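Local coordinates for protein putative acid phosphatase WZB (Escherichia coli, PDB 2WMY) that probably removes phosphate from phosphotyrosine in proteins by hydrolysis, as a member of the low molecular weight protein tyrosine phosphatase family, at residues F74-A77 against L78-Y82; Y90-L93 against E94-S97. The protein carries 1 engineered substitution. All coordinates share one frame; numbering follows the deposited sequence.

Contact 1: F74-A77 against L78-Y82; sequences FTSA and LARQY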
loop_
_atom_site.group_PDB
_atom_site.type_symbol
_atom_site.label_atom_id
_atom_site.label_comp_id
_atom_site.label_asym_id
_atom_site.label_seq_id
_atom_site.Cartn_x
_atom_site.Cartn_y
_atom_site.Cartn_z
ATOM N N PHE A 74 -1.420 -11.298 -2.726
ATOM C CA PHE A 74 -0.732 -11.495 -1.453
ATOM C C PHE A 74 -0.786 -12.953 -0.990
ATOM O O PHE A 74 -1.844 -13.588 -1.026
ATOM C CB PHE A 74 -1.318 -10.609 -0.354
ATOM C CG PHE A 74 -0.729 -10.880 1.006
ATOM C CD1 PHE A 74 0.445 -10.266 1.399
ATOM C CD2 PHE A 74 -1.334 -11.773 1.878
ATOM C CE1 PHE A 74 0.998 -10.522 2.656
ATOM C CE2 PHE A 74 -0.783 -12.033 3.125
ATOM C CZ PHE A 74 0.382 -11.400 3.516
ATOM N N THR A 75 0.355 -13.474 -0.547
ATOM C CA THR A 75 0.442 -14.847 -0.046
ATOM C C THR A 75 1.381 -14.904 1.153
ATOM O O THR A 75 2.218 -14.023 1.330
ATOM C CB THR A 75 0.988 -15.825 -1.113
ATOM O OG1 THR A 75 2.364 -15.523 -1.378
ATOM C CG2 THR A 75 0.169 -15.747 -2.425
ATOM N N SER A 76 1.262 -15.953 1.962
ATOM C CA SER A 76 2.169 -16.126 3.093
ATOM C C SER A 76 3.612 -16.225 2.610
ATOM O O SER A 76 4.523 -15.713 3.251
ATOM C CB SER A 76 1.809 -17.369 3.899
ATOM O OG SER A 76 2.086 -18.532 3.147
ATOM N N ALA A 77 3.812 -16.873 1.466
ATOM C CA ALA A 77 5.152 -17.073 0.927
ATOM C C ALA A 77 5.800 -15.742 0.567
ATOM O O ALA A 77 6.981 -15.532 0.817
ATOM C CB ALA A 77 5.103 -17.995 -0.295
ATOM N N LEU A 78 5.020 -14.852 -0.036
ATOM C CA LEU A 78 5.504 -13.530 -0.409
ATOM C C LEU A 78 5.885 -12.729 0.819
ATOM O O LEU A 78 6.878 -12.001 0.814
ATOM C CB LEU A 78 4.422 -12.766 -1.168
ATOM C CG LEU A 78 4.825 -11.375 -1.647
ATOM C CD1 LEU A 78 6.068 -11.451 -2.537
ATOM C CD2 LEU A 78 3.664 -10.728 -2.390
ATOM N N ALA A 79 5.079 -12.850 1.868
ATOM C CA ALA A 79 5.290 -12.062 3.076
ATOM C C ALA A 79 6.667 -12.355 3.661
ATOM O O ALA A 79 7.293 -11.494 4.270
ATOM C CB ALA A 79 4.194 -12.354 4.098
ATOM N N ARG A 80 7.138 -13.575 3.431
ATOM C CA ARG A 80 8.405 -14.055 3.970
ATOM C C ARG A 80 9.596 -13.232 3.486
ATOM O O ARG A 80 10.642 -13.213 4.130
ATOM C CB ARG A 80 8.586 -15.521 3.591
ATOM C CG ARG A 80 9.385 -16.339 4.569
ATOM C CD ARG A 80 8.890 -17.774 4.543
ATOM N NE ARG A 80 7.539 -17.862 5.087
ATOM C CZ ARG A 80 6.603 -18.685 4.631
ATOM N NH1 ARG A 80 6.861 -19.487 3.604
ATOM N NH2 ARG A 80 5.401 -18.695 5.193
ATOM N N GLN A 81 9.430 -12.547 2.359
ATOM C CA GLN A 81 10.523 -11.782 1.768
ATOM C C GLN A 81 10.547 -10.331 2.242
ATOM O O GLN A 81 11.358 -9.535 1.772
ATOM C CB GLN A 81 10.423 -11.805 0.244
ATOM C CG GLN A 81 10.216 -13.178 -0.350
ATOM C CD GLN A 81 9.683 -13.104 -1.765
ATOM O OE1 GLN A 81 9.720 -12.047 -2.401
ATOM N NE2 GLN A 81 9.178 -14.226 -2.265
ATOM N N TYR A 82 9.658 -9.979 3.160
ATOM C CA TYR A 82 9.599 -8.599 3.632
ATOM C C TYR A 82 9.666 -8.497 5.154
ATOM O O TYR A 82 9.160 -9.365 5.873
ATOM C CB TYR A 82 8.374 -7.883 3.044
ATOM C CG TYR A 82 8.442 -7.806 1.531
ATOM C CD1 TYR A 82 8.961 -6.686 0.892
ATOM C CD2 TYR A 82 8.035 -8.879 0.744
ATOM C CE1 TYR A 82 9.044 -6.625 -0.498
ATOM C CE2 TYR A 82 8.122 -8.832 -0.638
ATOM C CZ TYR A 82 8.623 -7.701 -1.253
ATOM O OH TYR A 82 8.709 -7.658 -2.628
HETATM O O HOH W 1 4.468 -15.714 5.933
HETATM O O HOH W 2 9.094 -16.834 -0.068
#
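Thr75 and Leu78 meet at the start of the short helix 76-79, where the threonine hydroxyl takes the N-H of Leu78 in an N-cap bond, OG1 to N 3.1 Å and 159° at the hydrogen. With chi1 at 68°, OG1 sits between the backbone N and the carbonyl carbon of its own residue, which turns it to the amide of the first turn. It also lies 3.4 Å from Leu78 CB, the two side chains crossing at about a right angle. With an alanine in place of Thr75 the Leu78 N-H is likely to lose its capping acceptor, and the first turn to be less firmly fixed. The carbonyl of Thr75 takes the next amide, O to Ala79 N 3.1 Å, with the donor tilted 18° from the carbonyl plane.

The following amide, Arg80 N, reaches Ala77 O at 3.3 Å from well above the carbonyl plane, and its bond to Ser76 O is weak. The Arg80 chain, bent at chi2 and chi3, brings its guanidinium back over this turn, one face above Ser76 O and Ala77 CA. A water donates to Ser76 O (2.7 Å) and weakly links it to Arg80 NH2; a second donates to Ala77 O and accepts a weak bond from Gln81 NE2.

On the buried side the Phe74 ring lies obliquely to the Ala79 methyl, CE1 to CB 4.0 Å, and packs on Leu12 and Ile14 of strand 10-15. Farther out, Lys106 NZ bonds Ala79 O and Tyr82 O, while Tyr82 OH bonds Asn39. A threonine N-cap, one short turn and a type I turn from Ala79 to Tyr82 thus form the connection leading into strand 84-87 of the parallel sheet.

Contact 2: Y90-L93 against E94-S97; sequences YSHL and EQIS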
loop_
_atom_site.group_PDB
_atom_site.type_symbol
_atom_site.label_atom_id
_atom_site.label_comp_id
_atom_site.label_asym_id
_atom_site.label_seq_id
_atom_site.Cartn_x
_atom_site.Cartn_y
_atom_site.Cartn_z
ATOM N N TYR A 90 -8.261 -2.026 8.730
ATOM C CA TYR A 90 -8.384 -2.889 9.890
ATOM C C TYR A 90 -8.763 -4.296 9.448
ATOM O O TYR A 90 -8.149 -5.272 9.873
ATOM C CB TYR A 90 -9.416 -2.333 10.870
ATOM C CG TYR A 90 -8.914 -1.155 11.674
ATOM C CD1 TYR A 90 -7.991 -1.330 12.700
ATOM C CD2 TYR A 90 -9.360 0.133 11.410
ATOM C CE1 TYR A 90 -7.525 -0.251 13.436
ATOM C CE2 TYR A 90 -8.901 1.218 12.141
ATOM C CZ TYR A 90 -7.987 1.020 13.151
ATOM O OH TYR A 90 -7.536 2.100 13.872
ATOM N N SER A 91 -9.758 -4.400 8.572
ATOM C CA SER A 91 -10.194 -5.706 8.083
ATOM C C SER A 91 -9.042 -6.509 7.466
ATOM O O SER A 91 -9.046 -7.736 7.498
ATOM C CB SER A 91 -11.337 -5.552 7.077
ATOM O OG SER A 91 -10.947 -4.708 6.007
ATOM N N HIS A 92 -8.059 -5.812 6.911
ATOM C CA HIS A 92 -6.879 -6.456 6.342
ATOM C C HIS A 92 -6.021 -7.147 7.394
ATOM O O HIS A 92 -5.379 -8.160 7.109
ATOM C CB HIS A 92 -6.020 -5.452 5.578
ATOM C CG HIS A 92 -6.601 -5.025 4.268
ATOM N ND1 HIS A 92 -6.440 -3.752 3.762
ATOM C CD2 HIS A 92 -7.338 -5.704 3.356
ATOM C CE1 HIS A 92 -7.050 -3.665 2.594
ATOM N NE2 HIS A 92 -7.604 -4.835 2.324
ATOM N N LEU A 93 -5.998 -6.593 8.606
ATOM C CA LEU A 93 -5.218 -7.179 9.698
ATOM C C LEU A 93 -5.678 -8.602 9.987
ATOM O O LEU A 93 -4.859 -9.496 10.206
ATOM C CB LEU A 93 -5.318 -6.330 10.969
ATOM C CG LEU A 93 -4.722 -4.929 10.841
ATOM C CD1 LEU A 93 -4.959 -4.140 12.124
ATOM C CD2 LEU A 93 -3.237 -5.006 10.499
ATOM N N GLU A 94 -6.991 -8.813 9.975
ATOM C CA GLU A 94 -7.529 -10.137 10.243
ATOM C C GLU A 94 -7.318 -11.082 9.064
ATOM O O GLU A 94 -7.255 -12.296 9.241
ATOM C CB GLU A 94 -9.009 -10.063 10.618
ATOM C CG GLU A 94 -9.395 -11.086 11.671
ATOM C CD GLU A 94 -8.401 -11.128 12.829
ATOM O OE1 GLU A 94 -8.061 -10.050 13.369
ATOM O OE2 GLU A 94 -7.959 -12.240 13.199
ATOM N N GLN A 95 -7.207 -10.525 7.862
ATOM C CA GLN A 95 -6.946 -11.339 6.684
ATOM C C GLN A 95 -5.493 -11.805 6.661
ATOM O O GLN A 95 -5.202 -12.911 6.208
ATOM C CB GLN A 95 -7.299 -10.583 5.405
ATOM C CG GLN A 95 -8.797 -10.537 5.122
ATOM C CD GLN A 95 -9.155 -9.524 4.062
ATOM O OE1 GLN A 95 -8.840 -8.343 4.187
ATOM N NE2 GLN A 95 -9.817 -9.980 3.007
ATOM N N ILE A 96 -4.587 -10.965 7.153
ATOM C CA ILE A 96 -3.194 -11.371 7.330
ATOM C C ILE A 96 -3.064 -12.473 8.390
ATOM O O ILE A 96 -2.364 -13.460 8.182
ATOM C CB ILE A 96 -2.290 -10.189 7.719
ATOM C CG1 ILE A 96 -2.392 -9.063 6.690
ATOM C CG2 ILE A 96 -0.847 -10.645 7.845
ATOM C CD1 ILE A 96 -1.944 -9.459 5.310
ATOM N N SER A 97 -3.744 -12.315 9.520
ATOM C CA SER A 97 -3.702 -13.349 10.553
ATOM C C SER A 97 -4.186 -14.681 9.996
ATOM O O SER A 97 -3.644 -15.738 10.312
ATOM C CB SER A 97 -4.549 -12.955 11.764
ATOM O OG SER A 97 -3.997 -11.831 12.425
#
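His92 and Gln95 lie one turn apart on helix 90-99, which connects strands 84-87 and 107-109 as the helix of a right-handed beta-alpha-beta crossover. Its backbone bonds are uneven. That of Ile96 N to His92 O is well formed at 2.9 Å, and so is that of Ser97 N to Leu93 O, at 3.1 Å. Gln95 N, by contrast, makes only weak bonds here, one to Ser91 O and one to His92 O. His92 O therefore receives two amides, a good one and a weak one.

Among polar side chains, His92 has its partners beyond this turn: NE2 bonds Thr16 OG1 and ND1 takes the N-H of Glu89, so both ring nitrogens are engaged and the rotation of the imidazole is fixed. The ring comes within about 4 Å of the side chains of Cys15 and Arg21, the predicted nucleophile and a predicted active-site residue, which makes it part of the surroundings of the phosphate-binding loop. The Gln95 amide stands at the edge of this ring, their planes only 6° apart, although the amide is probably turned over in the model.

Apolar groups cover the inner side of the helix, with Leu93 and Ile96 both resting on Val87 and Thr107 of the flanking strands. Ile96 CG1 is anti to its own carbonyl carbon (chi1 -56°), which directs this branch back along the preceding turn, where CG1 lies 3.1 Å from His92 O.

In the fold
Contacts 1 and 2 are both partly buried local turns, with centres 14 Å apart and in series along the chain; strand 84-87 lies between them. They meet directly where Phe74 CZ packs at 3.5 Å from Ile96 CD1, joining the apolar side of 74-82 to that of helix 90-99. Their polar chemistry differs: contact 1 is a helix start with a side-chain cap and two carbonyls that also take waters, whereas contact 2 is a run of backbone bonds within a longer helix. Their buried ends differ as well. Phe74 enters the hydrophobic layer against strand 10-15, while His92 brings a polar ring to the predicted catalytic centre.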